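Aldehyde dehydrogenase (Burkholderia vietnamiensis, PDB 5KF0) probably oxidises aldehydes to carboxylic acids with a nicotinamide dinucleotide cofactor, and holds NADPH in its pocket. Local coordinates at residues A[335-347]-A[384-396]. Sequence-based numbering, arbitrary orientation. Where two conformers were deposited one is given.
With NDP (NADPH dihydro-nicotinamide-adenine-dinucleotide phosphate), chain E.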
# COMPACT_ATOMS: atom_id res chain seq x y z
N MET A 335 -23.10 -0.74 -38.44
CA MET A 335 -21.95 0.10 -38.14
C MET A 335 -22.41 1.56 -38.03
O MET A 335 -23.52 1.92 -38.43
CB MET A 335 -20.87 -0.06 -39.20
CG MET A 335 -20.22 -1.44 -39.16
SD MET A 335 -18.94 -1.63 -40.42
CE MET A 335 -17.73 -0.42 -39.85
N ILE A 336 -21.53 2.39 -37.46
CA ILE A 336 -21.93 3.74 -37.07
C ILE A 336 -22.28 4.62 -38.26
O ILE A 336 -23.05 5.57 -38.10
CB ILE A 336 -20.82 4.37 -36.20
CG1 ILE A 336 -21.32 5.68 -35.56
CG2 ILE A 336 -19.53 4.58 -37.01
CD1 ILE A 336 -22.55 5.48 -34.65
N SER A 337 -21.76 4.32 -39.45
CA SER A 337 -22.12 5.09 -40.64
C SER A 337 -21.77 4.29 -41.89
O SER A 337 -20.92 3.39 -41.85
CB SER A 337 -21.41 6.44 -40.67
OG SER A 337 -20.02 6.25 -40.85
N GLU A 338 -22.42 4.65 -43.00
CA GLU A 338 -22.06 4.06 -44.29
C GLU A 338 -20.61 4.34 -44.65
O GLU A 338 -19.95 3.50 -45.26
CB GLU A 338 -23.00 4.55 -45.39
CG GLU A 338 -24.40 4.04 -45.26
CD GLU A 338 -25.22 4.25 -46.53
OE1 GLU A 338 -24.67 4.77 -47.52
OE2 GLU A 338 -26.42 3.89 -46.53
N SER A 339 -20.09 5.52 -44.29
CA SER A 339 -18.71 5.83 -44.64
C SER A 339 -17.74 4.92 -43.88
O SER A 339 -16.71 4.51 -44.44
CB SER A 339 -18.40 7.30 -44.39
OG SER A 339 -18.55 7.66 -43.03
N GLU A 340 -18.05 4.58 -42.63
CA GLU A 340 -17.17 3.68 -41.90
C GLU A 340 -17.27 2.26 -42.44
O GLU A 340 -16.26 1.54 -42.49
CB GLU A 340 -17.50 3.73 -40.40
CG GLU A 340 -16.93 4.98 -39.73
CD GLU A 340 -15.41 5.06 -39.89
OE1 GLU A 340 -14.71 4.21 -39.33
OE2 GLU A 340 -14.93 5.98 -40.59
N SER A 341 -18.47 1.85 -42.86
CA SER A 341 -18.63 0.56 -43.51
C SER A 341 -17.83 0.49 -44.81
O SER A 341 -17.17 -0.51 -45.09
CB SER A 341 -20.11 0.29 -43.75
OG SER A 341 -20.30 -0.98 -44.34
N ARG A 342 -17.87 1.57 -45.60
CA ARG A 342 -17.11 1.58 -46.85
C ARG A 342 -15.61 1.56 -46.61
O ARG A 342 -14.87 0.95 -47.39
CB ARG A 342 -17.49 2.80 -47.69
CG ARG A 342 -18.85 2.70 -48.34
CD ARG A 342 -19.02 3.76 -49.42
NE ARG A 342 -18.95 5.12 -48.89
CZ ARG A 342 -19.97 5.77 -48.34
NH1 ARG A 342 -21.15 5.18 -48.24
NH2 ARG A 342 -19.81 7.00 -47.89
N ARG A 343 -15.13 2.22 -45.54
CA ARG A 343 -13.72 2.13 -45.20
C ARG A 343 -13.31 0.68 -44.98
O ARG A 343 -12.36 0.19 -45.59
CB ARG A 343 -13.41 2.96 -43.94
CG ARG A 343 -12.02 2.66 -43.36
CD ARG A 343 -11.78 3.28 -41.98
NE ARG A 343 -12.81 2.93 -41.00
CZ ARG A 343 -12.88 1.77 -40.35
NH1 ARG A 343 -11.98 0.82 -40.59
NH2 ARG A 343 -13.86 1.55 -39.48
N LEU A 344 -14.03 -0.01 -44.11
CA LEU A 344 -13.66 -1.38 -43.76
C LEU A 344 -13.85 -2.33 -44.94
O LEU A 344 -13.01 -3.20 -45.17
CB LEU A 344 -14.48 -1.84 -42.55
CG LEU A 344 -14.16 -3.25 -42.05
CD1 LEU A 344 -12.67 -3.42 -41.75
CD2 LEU A 344 -14.99 -3.46 -40.80
N SER A 345 -14.94 -2.17 -45.69
CA SER A 345 -15.13 -3.04 -46.85
C SER A 345 -14.04 -2.81 -47.90
O SER A 345 -13.64 -3.76 -48.58
CB SER A 345 -16.52 -2.83 -47.46
OG SER A 345 -16.60 -1.63 -48.20
N GLY A 346 -13.51 -1.59 -48.01
CA GLY A 346 -12.41 -1.35 -48.93
C GLY A 346 -11.14 -2.07 -48.52
O GLY A 346 -10.43 -2.64 -49.36
N TRP A 347 -10.83 -2.05 -47.21
CA TRP A 347 -9.70 -2.83 -46.71
C TRP A 347 -9.92 -4.32 -46.93
O TRP A 347 -8.97 -5.05 -47.24
CB TRP A 347 -9.49 -2.57 -45.21
CG TRP A 347 -9.16 -1.16 -44.83
CD1 TRP A 347 -8.93 -0.11 -45.67
CD2 TRP A 347 -9.03 -0.65 -43.50
NE1 TRP A 347 -8.66 1.03 -44.94
CE2 TRP A 347 -8.72 0.72 -43.61
CE3 TRP A 347 -9.14 -1.23 -42.23
CZ2 TRP A 347 -8.52 1.53 -42.48
CZ3 TRP A 347 -8.94 -0.42 -41.12
CH2 TRP A 347 -8.64 0.94 -41.25
N TYR A 384 -5.06 -5.98 -41.67
CA TYR A 384 -4.28 -6.57 -40.59
C TYR A 384 -3.81 -5.51 -39.60
O TYR A 384 -3.94 -5.68 -38.38
CB TYR A 384 -3.08 -7.34 -41.15
CG TYR A 384 -2.44 -8.24 -40.11
CD1 TYR A 384 -2.81 -9.57 -40.00
CD2 TYR A 384 -1.49 -7.74 -39.22
CE1 TYR A 384 -2.26 -10.39 -39.04
CE2 TYR A 384 -0.93 -8.56 -38.25
CZ TYR A 384 -1.32 -9.88 -38.17
OH TYR A 384 -0.79 -10.69 -37.19
N ARG A 385 -3.27 -4.41 -40.11
CA ARG A 385 -2.45 -3.49 -39.33
C ARG A 385 -3.19 -2.29 -38.78
O ARG A 385 -2.78 -1.73 -37.76
CB ARG A 385 -1.28 -2.97 -40.18
CG ARG A 385 -0.41 -4.07 -40.76
CD ARG A 385 1.00 -3.57 -41.09
NE ARG A 385 1.80 -3.37 -39.88
CZ ARG A 385 2.42 -4.36 -39.23
NH1 ARG A 385 2.31 -5.61 -39.67
NH2 ARG A 385 3.13 -4.09 -38.14
N LYS A 386 -4.25 -1.84 -39.45
CA LYS A 386 -4.99 -0.70 -38.95
C LYS A 386 -6.16 -1.18 -38.09
O LYS A 386 -6.44 -2.37 -38.01
CB LYS A 386 -5.48 0.17 -40.11
CG LYS A 386 -4.36 0.69 -41.01
CD LYS A 386 -4.93 1.64 -42.06
CE LYS A 386 -3.85 2.20 -42.97
NZ LYS A 386 -2.83 2.97 -42.21
N GLU A 387 -6.84 -0.23 -37.44
CA GLU A 387 -7.94 -0.59 -36.55
C GLU A 387 -9.21 -0.83 -37.37
O GLU A 387 -9.80 0.12 -37.90
CB GLU A 387 -8.15 0.50 -35.49
CG GLU A 387 -9.20 0.10 -34.46
CD GLU A 387 -9.31 1.11 -33.33
OE1 GLU A 387 -9.72 0.71 -32.22
OE2 GLU A 387 -9.01 2.30 -33.56
N ALA A 388 -9.64 -2.09 -37.45
CA ALA A 388 -10.79 -2.43 -38.28
C ALA A 388 -12.05 -1.71 -37.80
O ALA A 388 -12.78 -1.10 -38.60
CB ALA A 388 -11.01 -3.94 -38.28
N PHE A 389 -12.32 -1.77 -36.49
CA PHE A 389 -13.50 -1.18 -35.87
C PHE A 389 -14.78 -1.55 -36.61
O PHE A 389 -15.61 -0.70 -36.95
CB PHE A 389 -13.37 0.34 -35.71
CG PHE A 389 -13.77 0.81 -34.35
CD1 PHE A 389 -13.00 0.43 -33.25
CD2 PHE A 389 -14.94 1.53 -34.14
CE1 PHE A 389 -13.36 0.81 -31.98
CE2 PHE A 389 -15.31 1.91 -32.85
CZ PHE A 389 -14.52 1.55 -31.78
N GLY A 390 -14.92 -2.83 -36.88
CA GLY A 390 -16.10 -3.34 -37.53
C GLY A 390 -16.11 -4.85 -37.39
O GLY A 390 -15.22 -5.43 -36.78
N PRO A 391 -17.12 -5.50 -37.96
CA PRO A 391 -17.36 -6.92 -37.66
C PRO A 391 -16.55 -7.86 -38.56
O PRO A 391 -17.09 -8.74 -39.23
CB PRO A 391 -18.87 -7.05 -37.89
CG PRO A 391 -19.16 -6.06 -38.97
CD PRO A 391 -18.25 -4.88 -38.69
N VAL A 392 -15.23 -7.67 -38.55
CA VAL A 392 -14.31 -8.48 -39.34
C VAL A 392 -13.20 -8.97 -38.42
O VAL A 392 -12.68 -8.20 -37.60
CB VAL A 392 -13.69 -7.67 -40.50
CG1 VAL A 392 -12.67 -8.51 -41.26
CG2 VAL A 392 -14.78 -7.15 -41.41
N ALA A 393 -12.83 -10.24 -38.56
CA ALA A 393 -11.68 -10.79 -37.87
C ALA A 393 -10.88 -11.63 -38.85
O ALA A 393 -11.41 -12.15 -39.83
CB ALA A 393 -12.10 -11.64 -36.65
N ILE A 394 -9.59 -11.76 -38.54
CA ILE A 394 -8.67 -12.51 -39.38
C ILE A 394 -8.14 -13.69 -38.58
O ILE A 394 -7.83 -13.58 -37.38
CB ILE A 394 -7.52 -11.63 -39.93
CG1 ILE A 394 -6.52 -11.24 -38.84
CG2 ILE A 394 -8.09 -10.39 -40.62
CD1 ILE A 394 -5.28 -12.11 -38.81
N LEU A 395 -8.06 -14.83 -39.25
CA LEU A 395 -7.64 -16.09 -38.64
C LEU A 395 -6.29 -16.47 -39.23
O LEU A 395 -6.12 -16.47 -40.45
CB LEU A 395 -8.68 -17.18 -38.91
CG LEU A 395 -8.35 -18.59 -38.43
CD1 LEU A 395 -8.31 -18.62 -36.92
CD2 LEU A 395 -9.36 -19.60 -38.97
N GLU A 396 -5.33 -16.77 -38.36
CA GLU A 396 -4.01 -17.17 -38.83
C GLU A 396 -3.46 -18.27 -37.92
O GLU A 396 -3.99 -18.53 -36.83
CB GLU A 396 -3.05 -15.97 -38.93
CG GLU A 396 -2.96 -15.09 -37.67
CD GLU A 396 -2.05 -13.86 -37.84
OE1 GLU A 396 -1.27 -13.81 -38.82
OE2 GLU A 396 -2.12 -12.95 -37.00
PA NDP E . -12.91 9.93 -32.67
O1A NDP E . -11.44 10.09 -32.45
O2A NDP E . -13.31 10.13 -34.13
O5B NDP E . -13.76 10.91 -31.76
C5B NDP E . -13.64 10.77 -30.33
C4B NDP E . -14.02 12.07 -29.67
O4B NDP E . -13.01 13.07 -29.98
C3B NDP E . -15.35 12.67 -30.14
O3B NDP E . -15.99 13.36 -29.06
C2B NDP E . -14.89 13.68 -31.19
O2B NDP E . -15.81 14.76 -31.43
C1B NDP E . -13.66 14.21 -30.49
N9A NDP E . -12.73 14.92 -31.37
C8A NDP E . -12.23 14.53 -32.58
N7A NDP E . -11.36 15.37 -33.09
C5A NDP E . -11.29 16.39 -32.15
C6A NDP E . -10.54 17.58 -32.09
N6A NDP E . -9.70 17.98 -33.05
N1A NDP E . -10.69 18.36 -30.99
C2A NDP E . -11.54 17.97 -30.04
N3A NDP E . -12.31 16.88 -29.99
C4A NDP E . -12.13 16.12 -31.08
O3 NDP E . -13.35 8.48 -32.18
PN NDP E . -14.72 7.69 -32.25
O1N NDP E . -15.79 8.47 -31.59
O2N NDP E . -14.96 7.33 -33.70
O5D NDP E . -14.46 6.37 -31.41
C5D NDP E . -13.74 5.22 -31.87
C4D NDP E . -12.32 5.31 -31.40
O4D NDP E . -12.28 5.39 -29.95
C3D NDP E . -11.49 4.08 -31.79
O3D NDP E . -10.18 4.42 -32.24
C2D NDP E . -11.47 3.28 -30.49
O2D NDP E . -10.41 2.34 -30.34
C1D NDP E . -11.39 4.40 -29.46
N1N NDP E . -11.83 3.88 -28.18
C2N NDP E . -10.98 3.81 -27.10
C3N NDP E . -11.31 3.19 -25.95
C7N NDP E . -10.42 3.20 -24.75
O7N NDP E . -10.96 3.19 -23.64
N7N NDP E . -9.10 3.14 -24.92
C4N NDP E . -12.58 2.43 -25.86
C5N NDP E . -13.54 2.84 -26.93
C6N NDP E . -13.12 3.46 -28.02
P2B NDP E . -17.03 14.63 -32.52
O1X NDP E . -17.08 13.21 -32.98
O2X NDP E . -18.22 15.14 -31.77
O3X NDP E . -16.70 15.58 -33.65
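Arg343 of helix 338-353 grips Ala388 O end-on, within the EAFGP loop (387-391) of the aldehyde dehydrogenase fold. Arg343 NH1 donates to Ala388 O at 2.9 Å and Arg343 NH2 to the same oxygen at 3.0 Å. The oxygen lies in the guanidinium plane, but NH1 stands above the carbonyl plane, 37° out of it. Arg343 leaves the helix with CG anti to the backbone N, and its chain bends about CG-CD (chi3 54°). Along the adjoining edge, NE and NH2 hold Glu340 OE1 in a side-on salt bridge, NH2 serving both partners. Both grips together fix the guanidinium rotation. Leu344 is buried beside it and spreads its two methyls: CD1 meets Ala388 CB, and CD2 sits 3.5 Å from Gly390 CA and also touches Val392 CG2. Met335 SD lies 3.7 Å from Pro391 CD, and the bend at chi3 (65°) carries CE toward Phe389 O. Trp347 turns the rim of its six-membered ring to the loop. Trp347 CH2 lies 3.4 Å from Lys386 CB, and the lysine chain crosses the indole at about a right angle. The loop held by the helix also carries two residues of the NADPH pocket. Phe389 lays one ring face over the nicotinamide ribose of NADPH. Extended Glu387 takes both ribose hydroxyls, NADPH O2D to OE1 at 2.6 Å and NADPH O3D to OE2 at 2.8 Å.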